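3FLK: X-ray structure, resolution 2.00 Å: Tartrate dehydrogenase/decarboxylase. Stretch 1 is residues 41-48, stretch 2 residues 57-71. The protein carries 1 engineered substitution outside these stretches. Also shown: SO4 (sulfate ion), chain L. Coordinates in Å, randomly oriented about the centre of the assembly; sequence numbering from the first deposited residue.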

# COMPACT_ATOMS: atom_id res chain seq x y z
N PHE A 41 4.75 31.77 -19.47
CA PHE A 41 3.64 30.89 -19.09
C PHE A 41 2.41 31.12 -19.96
O PHE A 41 1.99 32.26 -20.17
N ASP A 42 1.85 30.03 -20.46
CA ASP A 42 0.55 30.05 -21.12
C ASP A 42 -0.39 29.10 -20.38
O ASP A 42 -0.03 27.96 -20.10
N THR A 43 -1.59 29.60 -20.07
CA THR A 43 -2.56 28.84 -19.29
C THR A 43 -3.62 28.21 -20.19
O THR A 43 -4.18 28.86 -21.07
N PHE A 44 -3.89 26.92 -19.95
CA PHE A 44 -4.91 26.18 -20.69
C PHE A 44 -6.04 25.77 -19.77
O PHE A 44 -5.81 25.31 -18.65
N GLU A 45 -7.27 25.94 -20.25
CA GLU A 45 -8.48 25.68 -19.46
C GLU A 45 -8.96 24.24 -19.58
O GLU A 45 -9.81 23.81 -18.80
N TRP A 46 -8.43 23.51 -20.55
CA TRP A 46 -8.82 22.11 -20.73
C TRP A 46 -8.07 21.16 -19.79
O TRP A 46 -7.38 21.61 -18.87
N ALA A 47 -8.21 19.85 -20.02
CA ALA A 47 -7.78 18.82 -19.06
C ALA A 47 -8.44 19.09 -17.70
O ALA A 47 -7.80 19.06 -16.65
N SER A 48 -9.74 19.37 -17.77
CA SER A 48 -10.56 19.67 -16.60
C SER A 48 -11.97 19.13 -16.84
O SER A 48 -12.38 18.92 -17.98
N LYS A 57 -15.44 15.67 -23.89
CA LYS A 57 -14.09 15.13 -23.79
C LYS A 57 -13.23 16.01 -22.89
O LYS A 57 -13.48 17.21 -22.76
N MSE A 58 -12.22 15.41 -22.26
CA MSE A 58 -11.36 16.10 -21.31
C MSE A 58 -10.48 17.16 -21.97
O MSE A 58 -10.17 18.18 -21.36
N MSE A 59 -10.09 16.91 -23.22
CA MSE A 59 -9.17 17.77 -23.95
C MSE A 59 -9.55 17.83 -25.43
O MSE A 59 -10.20 16.92 -25.93
N PRO A 60 -9.14 18.92 -26.13
CA PRO A 60 -9.33 18.96 -27.58
C PRO A 60 -8.53 17.87 -28.29
O PRO A 60 -7.51 17.41 -27.76
N ASP A 61 -8.98 17.48 -29.48
CA ASP A 61 -8.34 16.41 -30.25
C ASP A 61 -6.87 16.69 -30.57
O ASP A 61 -6.07 15.75 -30.69
N ASP A 62 -6.51 17.96 -30.70
CA ASP A 62 -5.15 18.35 -31.08
C ASP A 62 -4.27 18.78 -29.89
O ASP A 62 -3.33 19.56 -30.06
N TRP A 63 -4.57 18.25 -28.71
CA TRP A 63 -3.85 18.61 -27.48
C TRP A 63 -2.34 18.39 -27.58
O TRP A 63 -1.55 19.21 -27.11
N ALA A 64 -1.94 17.28 -28.21
CA ALA A 64 -0.53 16.90 -28.33
C ALA A 64 0.23 17.84 -29.25
O ALA A 64 1.38 18.19 -28.98
N GLU A 65 -0.43 18.24 -30.33
CA GLU A 65 0.09 19.23 -31.27
C GLU A 65 0.36 20.55 -30.55
O GLU A 65 1.40 21.19 -30.77
N GLN A 66 -0.56 20.95 -29.67
CA GLN A 66 -0.44 22.21 -28.94
C GLN A 66 0.66 22.18 -27.88
O GLN A 66 1.44 23.13 -27.77
N LEU A 67 0.74 21.09 -27.12
CA LEU A 67 1.68 21.01 -26.01
C LEU A 67 3.13 20.72 -26.41
O LEU A 67 4.05 21.00 -25.65
N LYS A 68 3.32 20.16 -27.61
CA LYS A 68 4.67 19.90 -28.13
C LYS A 68 5.43 21.19 -28.45
O LYS A 68 6.66 21.17 -28.60
N GLN A 69 4.71 22.31 -28.53
CA GLN A 69 5.31 23.62 -28.75
C GLN A 69 5.88 24.21 -27.46
O GLN A 69 6.48 25.30 -27.47
N TYR A 70 5.71 23.49 -26.35
CA TYR A 70 6.17 23.95 -25.04
C TYR A 70 7.32 23.11 -24.51
O TYR A 70 7.45 21.93 -24.84
N ASP A 71 8.15 23.73 -23.67
CA ASP A 71 9.33 23.08 -23.11
C ASP A 71 9.00 22.14 -21.95
O ASP A 71 9.68 21.14 -21.74

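The most unusual feature of this contact is W46, whose indole alone gathers a proline, a selenomethionine, a leucine, the CB of a second tryptophan and, through a water, a glutamine. Its chi1 of 36° (p) lays one face against P60: P60 CD sits 3.6 Å from the centroid of the five-membered ring, a CH-pi contact suited to proline's polarized CH groups and rigid ring. The broad indole also reaches M59 (W46 CE3 to M59 CG, 4.0 Å), W63 (W46 CZ3 to W63 CB, 3.9 Å) and L67 (W46 CH2 to L67 CD2, 3.7 Å). Its one polar atom is not wasted: W46 NE1 donates to water 1 (2.9 Å), which in turn donates to Q66 OE1 (2.7 Å). Q66 is an m rotamer at chi1, and Q66 NE2 donates to OD1 of D62 (3.0 Å), the residue just ahead of the helix.

F44 (m) also points toward the second stretch, with L67 CD2 over one face, 4.1 Å from F44 CE2. Its edge meets the face of Y70 (m), the planes at 85°. Tyrosine adds a hydroxyl to this apolar packing, and Y70 OH donates to D42 OD2 at 2.8 Å.

Beyond W46 the contact includes a backbone bond, A47 N to M58 O (2.9 Å), beside which A47 CB packs on M59 CG (4.1 Å). Outside the interface, a sulfate accepts from K57 NZ (SO4 O1, 3.1 Å) and D61 N (SO4 O1, 3.0 Å).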

# COMPACT_ATOMS: atom_id res chain seq x y z
CB PHE A 41 3.28 31.09 -17.61
CG PHE A 41 4.37 30.71 -16.66
CD1 PHE A 41 4.44 29.43 -16.13
CD2 PHE A 41 5.34 31.64 -16.27
CE1 PHE A 41 5.45 29.07 -15.24
CE2 PHE A 41 6.35 31.29 -15.38
CZ PHE A 41 6.41 30.00 -14.87
CB ASP A 42 0.66 29.64 -22.59
CG ASP A 42 1.23 30.74 -23.47
OD1 ASP A 42 0.91 31.93 -23.25
OD2 ASP A 42 2.00 30.42 -24.41
CB THR A 43 -3.21 29.71 -18.20
OG1 THR A 43 -2.19 30.34 -17.42
CG2 THR A 43 -4.08 28.87 -17.27
CB PHE A 44 -4.29 24.95 -21.37
CG PHE A 44 -3.26 25.28 -22.41
CD1 PHE A 44 -3.63 25.54 -23.72
CD2 PHE A 44 -1.91 25.35 -22.07
CE1 PHE A 44 -2.68 25.85 -24.69
CE2 PHE A 44 -0.95 25.66 -23.03
CZ PHE A 44 -1.34 25.91 -24.34
CB GLU A 45 -9.60 26.65 -19.86
CG GLU A 45 -9.23 28.13 -19.81
CD GLU A 45 -8.89 28.61 -18.40
OE1 GLU A 45 -9.78 28.55 -17.52
OE2 GLU A 45 -7.75 29.06 -18.19
CB TRP A 46 -8.75 21.66 -22.19
CG TRP A 46 -7.65 22.25 -23.03
CD1 TRP A 46 -7.71 23.39 -23.78
CD2 TRP A 46 -6.35 21.69 -23.25
NE1 TRP A 46 -6.52 23.59 -24.43
CE2 TRP A 46 -5.67 22.56 -24.12
CE3 TRP A 46 -5.69 20.54 -22.78
CZ2 TRP A 46 -4.35 22.32 -24.54
CZ3 TRP A 46 -4.39 20.31 -23.20
CH2 TRP A 46 -3.73 21.19 -24.07
CB ALA A 47 -6.25 18.76 -18.95
CB SER A 48 -10.62 21.18 -16.35
OG SER A 48 -11.37 21.84 -17.36
CB LYS A 57 -13.45 14.97 -25.17
CG LYS A 57 -13.50 16.22 -26.05
CD LYS A 57 -13.19 15.88 -27.49
CE LYS A 57 -13.67 16.96 -28.44
NZ LYS A 57 -13.55 16.54 -29.86
CB MSE A 58 -10.48 15.09 -20.56
CG MSE A 58 -11.25 14.12 -19.67
SE MSE A 58 -12.20 14.98 -18.20
CE MSE A 58 -10.72 15.94 -17.39
CB MSE A 59 -7.74 17.22 -23.84
CG MSE A 59 -7.30 16.91 -22.43
SE MSE A 59 -5.42 16.51 -22.35
CE MSE A 59 -5.40 14.76 -23.22
CB PRO A 60 -8.81 20.35 -27.97
CG PRO A 60 -7.89 20.74 -26.86
CD PRO A 60 -8.51 20.15 -25.63
CB ASP A 61 -9.12 16.14 -31.54
CG ASP A 61 -10.46 15.45 -31.30
OD1 ASP A 61 -10.84 15.24 -30.13
OD2 ASP A 61 -11.14 15.12 -32.30
CB ASP A 62 -5.18 19.45 -32.15
CG ASP A 62 -5.76 20.76 -31.65
OD1 ASP A 62 -6.53 20.76 -30.66
OD2 ASP A 62 -5.44 21.81 -32.25
CB TRP A 63 -4.42 17.87 -26.26
CG TRP A 63 -4.24 16.38 -26.31
CD1 TRP A 63 -5.12 15.47 -26.81
CD2 TRP A 63 -3.11 15.64 -25.84
NE1 TRP A 63 -4.60 14.20 -26.68
CE2 TRP A 63 -3.37 14.28 -26.09
CE3 TRP A 63 -1.90 15.99 -25.22
CZ2 TRP A 63 -2.47 13.26 -25.75
CZ3 TRP A 63 -1.00 14.99 -24.89
CH2 TRP A 63 -1.29 13.64 -25.15
CB ALA A 64 -0.39 15.45 -28.80
CB GLU A 65 -0.91 19.42 -32.42
CG GLU A 65 -0.55 20.48 -33.45
CD GLU A 65 -1.74 20.86 -34.32
OE1 GLU A 65 -2.12 20.06 -35.21
OE2 GLU A 65 -2.30 21.96 -34.11
CB GLN A 66 -1.78 22.58 -28.29
CG GLN A 66 -2.90 22.88 -29.28
CD GLN A 66 -4.15 23.41 -28.61
OE1 GLN A 66 -4.10 24.39 -27.86
NE2 GLN A 66 -5.28 22.78 -28.89
CB LEU A 67 1.20 20.00 -24.95
CG LEU A 67 -0.10 20.32 -24.22
CD1 LEU A 67 -0.35 19.27 -23.16
CD2 LEU A 67 -0.09 21.72 -23.59
CB LYS A 68 4.63 18.98 -29.35
CG LYS A 68 4.68 17.50 -28.99
CD LYS A 68 5.15 16.65 -30.17
CE LYS A 68 3.99 16.20 -31.05
NZ LYS A 68 3.19 15.11 -30.41
CB GLN A 69 4.28 24.59 -29.36
CG GLN A 69 3.42 24.03 -30.49
CD GLN A 69 4.23 23.31 -31.57
OE1 GLN A 69 4.02 22.13 -31.83
NE2 GLN A 69 5.17 24.03 -32.18
CB TYR A 70 5.00 23.98 -24.05
CG TYR A 70 3.97 25.03 -24.39
CD1 TYR A 70 4.03 26.30 -23.81
CD2 TYR A 70 2.95 24.77 -25.30
CE1 TYR A 70 3.09 27.28 -24.13
CE2 TYR A 70 2.01 25.74 -25.62
CZ TYR A 70 2.09 26.99 -25.03
OH TYR A 70 1.16 27.95 -25.35
CB ASP A 71 10.36 24.13 -22.69
CG ASP A 71 10.93 24.90 -23.87
OD1 ASP A 71 11.71 24.30 -24.66
OD2 ASP A 71 10.60 26.09 -24.03
S SO4 L . -11.06 19.72 -31.33
O1 SO4 L . -11.51 18.90 -30.20
O2 SO4 L . -11.79 19.34 -32.53
O3 SO4 L . -11.30 21.13 -31.03
O4 SO4 L . -9.63 19.52 -31.55
O HOH W 1 -6.16 25.59 -26.55